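Local coordinates for protein alpha-glucosidase ([Eubacterium] rectale, PDB 6PNR) that probably hydrolyses alpha-linked sulfoquinovosides, such as those derived from sulfolipids, as a sulfoquinovosidase of glycoside hydrolase family 31, at residues 502-505 against 506-510; 250-253 against 254-258. All blocks are in the same frame, centred on the assembly; numbering follows the deposited sequence.

Overall arrangement
Both contacts lie at the N-terminal ends of helices in the TIM-barrel domain of this family 31 hydrolase. Contact 2 comes first along the chain, in helix 250-262, which connects the parallel strands 242-245 and 267-271. Contact 1 follows at the start of helix 504-514, between the short strands 490-491 and 521-522. Their centres are about 23 Å apart and their nearest atoms about 10 Å apart, so they do not touch, although both lie on the same side of the chain's centre. The side chain of R502, just before helix 504-514, is about 9 Å from the bound aza-sugar inhibitor and that of R252 about 13 Å; neither contact is part of the binding site itself.

Contact 1 (502-505 against 506-510); sequences RTKE and LFLRW
From T503 the chain turns into helix, and the carbonyls of T503, K504 and E505 receive the amides of F507, L508 and R509 one turn on. F507 N donates to T503 O at 3.1 Å, L508 N to K504 O, and R509 N to E505 O at 2.9 Å, the last nearly straight at 171°. T503 caps the helix start: its OG1 accepts from L506 N at 3.2 Å, with an N-H...O angle of 162°. The hydroxyl reaches that amide because it sits between the backbone N and the carbonyl carbon (chi1 67°), a position that also lays OG1 against L506 CB. Beside the cap, the side chain of R502 crosses that of L506 at about a right angle, R502 CG resting 4.1 Å from L506 CD2, before its guanidinium runs on to F532 O and the carbonyls of G492 and G493. The extended chain of K504 passes L508, whose CD1 lies 3.8 Å from both CG and CE of K504, and ends in salt bridges to D537 and D539. E505 and R509 are joined through a water that donates to E505 OE2 at 2.7 Å and accepts from R509 NE at 3.0 Å, in the plane of the guanidinium; OE2 also binds D608 N, and R509 pairs with E512. This is a threonine N-cap, here starting the helix of a beta-alpha-beta unit in the TIM-barrel domain.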
loop_
_atom_site.group_PDB
_atom_site.type_symbol
_atom_site.label_atom_id
_atom_site.label_comp_id
_atom_site.label_asym_id
_atom_site.label_seq_id
_atom_site.Cartn_x
_atom_site.Cartn_y
_atom_site.Cartn_z
ATOM N N ARG A 502 24.960 -2.705 13.862
ATOM C CA ARG A 502 24.867 -2.452 15.295
ATOM C C ARG A 502 26.048 -1.631 15.776
ATOM O O ARG A 502 27.193 -1.891 15.398
ATOM C CB ARG A 502 24.826 -3.783 16.054
ATOM C CG ARG A 502 24.722 -3.646 17.569
ATOM C CD ARG A 502 24.989 -5.008 18.237
ATOM N NE ARG A 502 23.979 -6.004 17.867
ATOM C CZ ARG A 502 24.233 -7.306 17.744
ATOM N NH1 ARG A 502 25.465 -7.764 17.929
ATOM N NH2 ARG A 502 23.267 -8.156 17.426
ATOM N N THR A 503 25.773 -0.652 16.641
ATOM C CA THR A 503 26.806 0.160 17.279
ATOM C C THR A 503 26.963 -0.209 18.749
ATOM O O THR A 503 26.084 -0.831 19.358
ATOM C CB THR A 503 26.490 1.654 17.195
ATOM O OG1 THR A 503 25.341 1.924 17.999
ATOM C CG2 THR A 503 26.243 2.107 15.733
ATOM N N LYS A 504 28.116 0.188 19.306
ATOM C CA LYS A 504 28.384 0.012 20.730
ATOM C C LYS A 504 27.304 0.663 21.582
ATOM O O LYS A 504 26.797 0.059 22.539
ATOM C CB LYS A 504 29.756 0.602 21.077
ATOM C CG LYS A 504 30.038 0.717 22.585
ATOM C CD LYS A 504 31.440 1.327 22.826
ATOM C CE LYS A 504 31.691 1.607 24.301
ATOM N NZ LYS A 504 33.154 1.814 24.593
ATOM N N GLU A 505 26.944 1.907 21.258
ATOM C CA GLU A 505 25.969 2.613 22.079
ATOM C C GLU A 505 24.636 1.870 22.098
ATOM O O GLU A 505 23.981 1.772 23.146
ATOM C CB GLU A 505 25.781 4.044 21.558
ATOM C CG GLU A 505 24.813 4.888 22.404
ATOM C CD GLU A 505 24.315 6.131 21.679
ATOM O OE1 GLU A 505 24.519 6.222 20.449
ATOM O OE2 GLU A 505 23.701 7.002 22.333
ATOM N N LEU A 506 24.223 1.345 20.947
ATOM C CA LEU A 506 22.980 0.576 20.879
ATOM C C LEU A 506 23.045 -0.666 21.756
ATOM O O LEU A 506 22.097 -0.971 22.488
ATOM C CB LEU A 506 22.679 0.176 19.438
ATOM C CG LEU A 506 21.423 -0.707 19.440
ATOM C CD1 LEU A 506 20.176 0.139 19.748
ATOM C CD2 LEU A 506 21.294 -1.471 18.177
ATOM N N PHE A 507 24.144 -1.416 21.678
ATOM C CA PHE A 507 24.253 -2.601 22.516
ATOM C C PHE A 507 24.131 -2.230 23.984
ATOM O O PHE A 507 23.427 -2.910 24.745
ATOM C CB PHE A 507 25.573 -3.341 22.260
ATOM C CG PHE A 507 25.778 -4.517 23.180
ATOM C CD1 PHE A 507 26.313 -4.337 24.456
ATOM C CD2 PHE A 507 25.396 -5.790 22.796
ATOM C CE1 PHE A 507 26.467 -5.412 25.329
ATOM C CE2 PHE A 507 25.549 -6.870 23.660
ATOM C CZ PHE A 507 26.088 -6.677 24.929
ATOM N N LEU A 508 24.809 -1.154 24.402
ATOM C CA LEU A 508 24.820 -0.796 25.816
ATOM C C LEU A 508 23.461 -0.275 26.281
ATOM O O LEU A 508 23.013 -0.617 27.381
ATOM C CB LEU A 508 25.919 0.231 26.087
ATOM C CG LEU A 508 27.331 -0.359 25.999
ATOM C CD1 LEU A 508 28.363 0.753 26.026
ATOM C CD2 LEU A 508 27.561 -1.357 27.128
ATOM N N ARG A 509 22.798 0.560 25.472
ATOM C CA ARG A 509 21.443 0.997 25.814
ATOM C C ARG A 509 20.486 -0.186 25.899
ATOM O O ARG A 509 19.581 -0.194 26.740
ATOM C CB ARG A 509 20.913 2.010 24.791
ATOM C CG ARG A 509 21.479 3.421 24.928
ATOM C CD ARG A 509 21.141 4.036 26.300
ATOM N NE ARG A 509 21.553 5.438 26.321
ATOM C CZ ARG A 509 21.679 6.188 27.411
ATOM N NH1 ARG A 509 21.428 5.686 28.614
ATOM N NH2 ARG A 509 22.066 7.456 27.288
ATOM N N TRP A 510 20.641 -1.176 25.011
ATOM C CA TRP A 510 19.779 -2.357 25.082
ATOM C C TRP A 510 20.063 -3.176 26.336
ATOM O O TRP A 510 19.135 -3.677 26.981
ATOM C CB TRP A 510 19.963 -3.221 23.829
ATOM C CG TRP A 510 18.691 -3.892 23.296
ATOM C CD1 TRP A 510 17.866 -4.760 23.957
ATOM C CD2 TRP A 510 18.164 -3.775 21.962
ATOM N NE1 TRP A 510 16.840 -5.170 23.121
ATOM C CE2 TRP A 510 17.009 -4.584 21.891
ATOM C CE3 TRP A 510 18.548 -3.039 20.828
ATOM C CZ2 TRP A 510 16.231 -4.676 20.735
ATOM C CZ3 TRP A 510 17.776 -3.134 19.677
ATOM C CH2 TRP A 510 16.629 -3.950 19.641
HETATM O O HOH W 1 21.645 7.373 24.083
#

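Contact 2 (250-253 against 254-258); sequences NERS and FGLLD
With CG turned away from the carbonyl carbon (chi1 -65°), F254 lays its ring alongside the side chain of N250, both pointing the same way. Running beside the ring in this fashion puts the amide oxygen of N250 at the rim. N250 OD1 lies in the ring plane, 3.3 Å from F254 CE2, and the amide and ring planes are 44° apart. One turn of helix also draws F254 CB to within 3.4 Å of N250 O, the carbonyl that accepts from F254 N at 3.0 Å. An alanine in place of F254 would probably leave N250 OD1 without its aromatic edge and open a gap beside K304, I308 and I270. On another flank, the extended chain of R252 spreads its guanidinium past L256, whose CD1 sits over one face, 3.4 Å from R252 NH1. That same nitrogen binds E524 in a salt bridge and Q247 O, while NH2 bonds to Y535 OH. Backbone bonds pair L256 N with R252 O at 2.8 Å and L257 N with S253 O; G255 N reaches E251 O from above the carbonyl plane, with an N-H...O angle of 133°. N250 ND2 is satisfied by P299 O, but OD1 is buried with no hydrogen-bond partner, so the slightly positive hydrogens of the phenyl edge are likely to give it modest electrostatic compensation.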
loop_
_atom_site.group_PDB
_atom_site.type_symbol
_atom_site.label_atom_id
_atom_site.label_comp_id
_atom_site.label_asym_id
_atom_site.label_seq_id
_atom_site.Cartn_x
_atom_site.Cartn_y
_atom_site.Cartn_z
ATOM N N ASN A 250 33.746 -25.293 18.822
ATOM C CA ASN A 250 34.315 -25.459 20.159
ATOM C C ASN A 250 35.301 -24.354 20.515
ATOM O O ASN A 250 35.153 -23.672 21.536
ATOM C CB ASN A 250 35.016 -26.815 20.284
ATOM C CG ASN A 250 34.079 -27.925 20.683
ATOM O OD1 ASN A 250 32.963 -27.688 21.148
ATOM N ND2 ASN A 250 34.532 -29.158 20.511
ATOM N N GLU A 251 36.353 -24.195 19.708
ATOM C CA GLU A 251 37.421 -23.285 20.108
ATOM C C GLU A 251 36.916 -21.847 20.221
ATOM O O GLU A 251 37.234 -21.144 21.187
ATOM C CB GLU A 251 38.589 -23.378 19.123
ATOM C CG GLU A 251 39.691 -22.354 19.402
ATOM C CD GLU A 251 40.761 -22.334 18.314
ATOM O OE1 GLU A 251 40.528 -22.916 17.233
ATOM O OE2 GLU A 251 41.833 -21.741 18.543
ATOM N N ARG A 252 36.133 -21.381 19.246
ATOM C CA ARG A 252 35.712 -19.976 19.291
ATOM C C ARG A 252 34.667 -19.740 20.385
ATOM O O ARG A 252 34.774 -18.784 21.168
ATOM C CB ARG A 252 35.172 -19.526 17.930
ATOM C CG ARG A 252 34.866 -18.016 17.863
ATOM C CD ARG A 252 34.348 -17.575 16.491
ATOM N NE ARG A 252 34.195 -16.113 16.401
ATOM C CZ ARG A 252 33.149 -15.411 16.847
ATOM N NH1 ARG A 252 32.119 -16.012 17.444
ATOM N NH2 ARG A 252 33.126 -14.090 16.704
ATOM N N SER A 253 33.636 -20.587 20.437
ATOM C CA SER A 253 32.545 -20.372 21.388
ATOM C C SER A 253 33.025 -20.515 22.825
ATOM O O SER A 253 32.819 -19.618 23.651
ATOM C CB SER A 253 31.396 -21.346 21.105
ATOM O OG SER A 253 30.723 -20.984 19.916
ATOM N N PHE A 254 33.668 -21.636 23.155
ATOM C CA PHE A 254 34.151 -21.762 24.528
ATOM C C PHE A 254 35.316 -20.819 24.801
ATOM O O PHE A 254 35.516 -20.414 25.956
ATOM C CB PHE A 254 34.499 -23.218 24.834
ATOM C CG PHE A 254 33.283 -24.135 24.814
ATOM C CD1 PHE A 254 32.276 -23.987 25.752
ATOM C CD2 PHE A 254 33.135 -25.103 23.841
ATOM C CE1 PHE A 254 31.152 -24.804 25.732
ATOM C CE2 PHE A 254 32.014 -25.919 23.810
ATOM C CZ PHE A 254 31.019 -25.767 24.761
ATOM N N GLY A 255 36.051 -20.418 23.758
ATOM C CA GLY A 255 37.024 -19.352 23.920
ATOM C C GLY A 255 36.394 -18.031 24.323
ATOM O O GLY A 255 36.924 -17.314 25.174
ATOM N N LEU A 256 35.258 -17.687 23.711
ATOM C CA LEU A 256 34.571 -16.445 24.061
ATOM C C LEU A 256 33.961 -16.520 25.459
ATOM O O LEU A 256 33.885 -15.506 26.169
ATOM C CB LEU A 256 33.503 -16.134 23.008
ATOM C CG LEU A 256 34.079 -15.518 21.724
ATOM C CD1 LEU A 256 33.047 -15.471 20.620
ATOM C CD2 LEU A 256 34.616 -14.148 22.014
ATOM N N LEU A 257 33.517 -17.706 25.866
ATOM C CA LEU A 257 33.089 -17.909 27.247
ATOM C C LEU A 257 34.213 -17.575 28.218
ATOM O O LEU A 257 34.034 -16.784 29.153
ATOM C CB LEU A 257 32.641 -19.356 27.431
ATOM C CG LEU A 257 32.319 -19.773 28.866
ATOM C CD1 LEU A 257 31.253 -18.843 29.442
ATOM C CD2 LEU A 257 31.841 -21.225 28.847
ATOM N N ASP A 258 35.391 -18.167 27.998
ATOM C CA ASP A 258 36.553 -17.869 28.830
ATOM C C ASP A 258 36.862 -16.376 28.850
ATOM O O ASP A 258 37.122 -15.804 29.917
ATOM C CB ASP A 258 37.759 -18.670 28.333
ATOM C CG ASP A 258 37.557 -20.173 28.469
ATOM O OD1 ASP A 258 36.809 -20.591 29.379
ATOM O OD2 ASP A 258 38.144 -20.939 27.672
#